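Local structure of predicted DNA-binding transcriptional regulator (Aliivibrio fischeri ES114, 7DWN) at residues Phe185-Tyr196 and Val213-Thr224. The protein probably binds cis-regulatory DNA and controls transcription as a LysR-type regulator, assembling as a tetramer. Sequence-based numbering, arbitrary orientation.
Sequences FISQGAVPWLTY and VALTPIFSSSMT
With CG of W193 anti to its backbone N (chi1 178°) and CG of L215 anti to its carbonyl carbon (chi1 -54°), the leucine lies over the indole: L215 CD1 sits 3.6 Å from the centroid of the W193 six-membered ring, a CH-pi contact. T195 CB covers the opposite face near the rim, while P217 CG approaches W193 CE3 obliquely at 3.7 Å. L215 also sends CD2 to the edge of the F185 ring, one face of which receives V213 CG1, 3.5 Å from F185 CE1. Strands 191-195 and 215-221 are the parallel neighbours of a beta-alpha-beta unit, linked through helix 201-209, in the LysR substrate-binding domain, of periplasmic-binding-protein fold. Six backbone hydrogen bonds join the two segments, among them T195 N to F219 O at 2.9 Å, in the carbonyl plane. A beta bulge at I218 shifts the register by one; I218 N bonds to W193 O at 3.0 Å. On the sheet face turned away from W193, L194 CD2 packs 3.6 Å from F219 CB. Y196 OH, hydrogen-bonded to W239 O, lies 3.2 Å from T224 OG1, itself hydrogen-bonded to MES, probably from the crystallisation liquor. F219-S221 also pair with a parallel strand of the second subunit, and S221 OG hydrogen-bonds to V126 O of that subunit.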
loop_
_atom_site.group_PDB
_atom_site.type_symbol
_atom_site.label_atom_id
_atom_site.label_comp_id
_atom_site.label_asym_id
_atom_site.label_seq_id
_atom_site.Cartn_x
_atom_site.Cartn_y
_atom_site.Cartn_z
ATOM N N PHE A 185 -17.170 17.155 45.023
ATOM C CA PHE A 185 -16.180 16.216 45.536
ATOM C C PHE A 185 -16.131 16.152 47.061
ATOM O O PHE A 185 -15.330 15.382 47.605
ATOM C CB PHE A 185 -14.782 16.564 44.999
ATOM C CG PHE A 185 -14.629 16.357 43.515
ATOM C CD1 PHE A 185 -14.532 15.079 42.984
ATOM C CD2 PHE A 185 -14.562 17.442 42.654
ATOM C CE1 PHE A 185 -14.390 14.887 41.622
ATOM C CE2 PHE A 185 -14.414 17.256 41.290
ATOM C CZ PHE A 185 -14.330 15.977 40.774
ATOM N N ILE A 186 -16.957 16.931 47.768
ATOM C CA ILE A 186 -16.969 16.854 49.228
ATOM C C ILE A 186 -17.641 15.566 49.689
ATOM O O ILE A 186 -17.237 14.967 50.695
ATOM C CB ILE A 186 -17.642 18.102 49.842
ATOM C CG1 ILE A 186 -16.951 19.400 49.393
ATOM C CG2 ILE A 186 -17.696 17.986 51.359
ATOM C CD1 ILE A 186 -15.478 19.500 49.748
ATOM N N SER A 187 -18.664 15.107 48.968
ATOM C CA SER A 187 -19.288 13.837 49.311
ATOM C C SER A 187 -18.268 12.714 49.196
ATOM O O SER A 187 -17.483 12.668 48.244
ATOM C CB SER A 187 -20.476 13.568 48.384
ATOM O OG SER A 187 -21.496 14.538 48.542
ATOM N N GLN A 188 -18.262 11.813 50.181
ATOM C CA GLN A 188 -17.448 10.609 50.075
ATOM C C GLN A 188 -18.023 9.628 49.062
ATOM O O GLN A 188 -17.684 8.443 49.113
ATOM C CB GLN A 188 -17.291 9.934 51.443
ATOM C CG GLN A 188 -18.577 9.418 52.071
ATOM C CD GLN A 188 -18.335 8.782 53.412
ATOM O OE1 GLN A 188 -17.358 9.098 54.079
ATOM N NE2 GLN A 188 -19.210 7.861 53.808
ATOM N N GLY A 189 -18.899 10.069 48.167
ATOM C CA GLY A 189 -19.540 9.182 47.214
ATOM C C GLY A 189 -19.197 9.563 45.785
ATOM O O GLY A 189 -18.938 10.731 45.481
ATOM N N ALA A 190 -19.203 8.561 44.905
ATOM C CA ALA A 190 -18.733 8.733 43.538
ATOM C C ALA A 190 -19.585 9.741 42.771
ATOM O O ALA A 190 -20.712 10.066 43.152
ATOM C CB ALA A 190 -18.716 7.389 42.805
ATOM N N VAL A 191 -19.025 10.239 41.671
ATOM C CA VAL A 191 -19.680 11.221 40.811
ATOM C C VAL A 191 -19.824 10.632 39.411
ATOM O O VAL A 191 -18.881 9.997 38.906
ATOM C CB VAL A 191 -18.881 12.541 40.785
ATOM C CG1 VAL A 191 -19.568 13.572 39.937
ATOM C CG2 VAL A 191 -18.690 13.060 42.197
ATOM N N PRO A 192 -20.981 10.793 38.764
ATOM C CA PRO A 192 -21.088 10.438 37.343
ATOM C C PRO A 192 -20.074 11.229 36.537
ATOM O O PRO A 192 -20.060 12.462 36.559
ATOM C CB PRO A 192 -22.526 10.819 36.986
ATOM C CG PRO A 192 -22.935 11.795 38.032
ATOM C CD PRO A 192 -22.235 11.355 39.280
ATOM N N TRP A 193 -19.215 10.510 35.821
ATOM C CA TRP A 193 -18.047 11.090 35.180
ATOM C C TRP A 193 -18.190 10.940 33.673
ATOM O O TRP A 193 -18.372 9.824 33.167
ATOM C CB TRP A 193 -16.779 10.408 35.693
ATOM C CG TRP A 193 -15.509 10.880 35.079
ATOM C CD1 TRP A 193 -15.243 12.119 34.577
ATOM C CD2 TRP A 193 -14.322 10.106 34.893
ATOM N NE1 TRP A 193 -13.957 12.165 34.092
ATOM C CE2 TRP A 193 -13.372 10.938 34.272
ATOM C CE3 TRP A 193 -13.970 8.787 35.191
ATOM C CZ2 TRP A 193 -12.094 10.495 33.947
ATOM C CZ3 TRP A 193 -12.704 8.348 34.867
ATOM C CH2 TRP A 193 -11.780 9.198 34.250
ATOM N N LEU A 194 -18.141 12.071 32.972
ATOM C CA LEU A 194 -18.141 12.124 31.516
ATOM C C LEU A 194 -16.698 12.316 31.072
ATOM O O LEU A 194 -16.126 13.397 31.247
ATOM C CB LEU A 194 -19.029 13.263 31.019
ATOM C CG LEU A 194 -20.404 13.375 31.681
ATOM C CD1 LEU A 194 -21.035 14.727 31.397
ATOM C CD2 LEU A 194 -21.313 12.256 31.210
ATOM N N THR A 195 -16.109 11.274 30.499
ATOM C CA THR A 195 -14.671 11.218 30.298
ATOM C C THR A 195 -14.312 11.261 28.819
ATOM O O THR A 195 -15.121 10.947 27.943
ATOM C CB THR A 195 -14.093 9.945 30.930
ATOM O OG1 THR A 195 -12.662 9.989 30.874
ATOM C CG2 THR A 195 -14.582 8.709 30.189
ATOM N N TYR A 196 -13.076 11.673 28.555
ATOM C CA TYR A 196 -12.463 11.430 27.263
ATOM C C TYR A 196 -11.978 9.986 27.192
ATOM O O TYR A 196 -12.025 9.238 28.172
ATOM C CB TYR A 196 -11.286 12.378 27.030
ATOM C CG TYR A 196 -11.623 13.846 27.138
ATOM C CD1 TYR A 196 -12.146 14.538 26.055
ATOM C CD2 TYR A 196 -11.401 14.544 28.317
ATOM C CE1 TYR A 196 -12.448 15.882 26.146
ATOM C CE2 TYR A 196 -11.701 15.887 28.417
ATOM C CZ TYR A 196 -12.225 16.551 27.329
ATOM O OH TYR A 196 -12.527 17.889 27.420
ATOM N N VAL A 213 -9.700 11.704 43.217
ATOM C CA VAL A 213 -11.139 11.910 43.123
ATOM C C VAL A 213 -11.834 10.566 42.951
ATOM O O VAL A 213 -11.248 9.599 42.454
ATOM C CB VAL A 213 -11.498 12.860 41.958
ATOM C CG1 VAL A 213 -11.048 14.281 42.268
ATOM C CG2 VAL A 213 -10.850 12.377 40.676
ATOM N N ALA A 214 -13.099 10.508 43.372
ATOM C CA ALA A 214 -13.924 9.311 43.246
ATOM C C ALA A 214 -14.868 9.515 42.066
ATOM O O ALA A 214 -15.848 10.260 42.162
ATOM C CB ALA A 214 -14.691 9.037 44.537
ATOM N N LEU A 215 -14.573 8.851 40.954
ATOM C CA LEU A 215 -15.321 9.005 39.715
ATOM C C LEU A 215 -15.884 7.659 39.282
ATOM O O LEU A 215 -15.232 6.625 39.456
ATOM C CB LEU A 215 -14.430 9.562 38.601
ATOM C CG LEU A 215 -13.677 10.861 38.884
ATOM C CD1 LEU A 215 -12.665 11.139 37.784
ATOM C CD2 LEU A 215 -14.655 12.012 39.020
ATOM N N THR A 216 -17.085 7.671 38.715
ATOM C CA THR A 216 -17.620 6.485 38.052
ATOM C C THR A 216 -17.952 6.843 36.610
ATOM O O THR A 216 -18.822 7.704 36.370
ATOM C CB THR A 216 -18.853 5.930 38.779
ATOM O OG1 THR A 216 -19.554 5.034 37.913
ATOM C CG2 THR A 216 -19.784 7.044 39.236
ATOM N N PRO A 217 -17.270 6.256 35.626
ATOM C CA PRO A 217 -17.466 6.667 34.227
ATOM C C PRO A 217 -18.818 6.198 33.712
ATOM O O PRO A 217 -19.127 5.006 33.749
ATOM C CB PRO A 217 -16.310 5.974 33.488
ATOM C CG PRO A 217 -15.382 5.471 34.561
ATOM C CD PRO A 217 -16.238 5.216 35.754
ATOM N N ILE A 218 -19.626 7.139 33.227
ATOM C CA ILE A 218 -20.926 6.801 32.661
ATOM C C ILE A 218 -21.024 7.130 31.183
ATOM O O ILE A 218 -22.043 6.818 30.558
ATOM C CB ILE A 218 -22.076 7.481 33.430
ATOM C CG1 ILE A 218 -22.056 8.990 33.183
ATOM C CG2 ILE A 218 -21.984 7.156 34.915
ATOM C CD1 ILE A 218 -23.324 9.687 33.605
ATOM N N PHE A 219 -19.995 7.739 30.602
ATOM C CA PHE A 219 -20.038 8.193 29.221
ATOM C C PHE A 219 -18.632 8.586 28.802
ATOM O O PHE A 219 -17.916 9.236 29.567
ATOM C CB PHE A 219 -20.997 9.380 29.064
ATOM C CG PHE A 219 -21.033 9.958 27.680
ATOM C CD1 PHE A 219 -21.911 9.463 26.731
ATOM C CD2 PHE A 219 -20.198 11.008 27.333
ATOM C CE1 PHE A 219 -21.951 9.996 25.458
ATOM C CE2 PHE A 219 -20.233 11.544 26.063
ATOM C CZ PHE A 219 -21.110 11.037 25.123
ATOM N N SER A 220 -18.246 8.189 27.593
ATOM C CA SER A 220 -16.945 8.533 27.042
ATOM C C SER A 220 -17.123 9.142 25.660
ATOM O O SER A 220 -18.015 8.742 24.907
ATOM C CB SER A 220 -16.025 7.310 26.957
ATOM O OG SER A 220 -14.719 7.689 26.558
ATOM N N SER A 221 -16.275 10.116 25.337
ATOM C CA SER A 221 -16.316 10.757 24.033
ATOM C C SER A 221 -14.995 11.466 23.787
ATOM O O SER A 221 -14.363 11.971 24.717
ATOM C CB SER A 221 -17.475 11.754 23.927
ATOM O OG SER A 221 -17.575 12.283 22.616
ATOM N N SER A 222 -14.589 11.495 22.520
ATOM C CA SER A 222 -13.419 12.259 22.115
ATOM C C SER A 222 -13.755 13.705 21.784
ATOM O O SER A 222 -12.840 14.497 21.538
ATOM C CB SER A 222 -12.748 11.602 20.904
ATOM O OG SER A 222 -13.606 11.612 19.775
ATOM N N MET A 223 -15.036 14.064 21.773
ATOM C CA MET A 223 -15.481 15.403 21.409
ATOM C C MET A 223 -15.750 16.209 22.673
ATOM O O MET A 223 -16.611 15.840 23.479
ATOM C CB MET A 223 -16.731 15.332 20.532
ATOM C CG MET A 223 -16.487 14.687 19.178
ATOM S SD MET A 223 -18.004 14.231 18.320
ATOM C CE MET A 223 -18.590 12.910 19.373
ATOM N N THR A 224 -15.010 17.309 22.842
ATOM C CA THR A 224 -15.220 18.177 23.996
ATOM C C THR A 224 -16.635 18.736 24.015
ATOM O O THR A 224 -17.253 18.846 25.079
ATOM C CB THR A 224 -14.194 19.312 23.991
ATOM O OG1 THR A 224 -12.902 18.791 24.325
ATOM C CG2 THR A 224 -14.577 20.403 24.980
#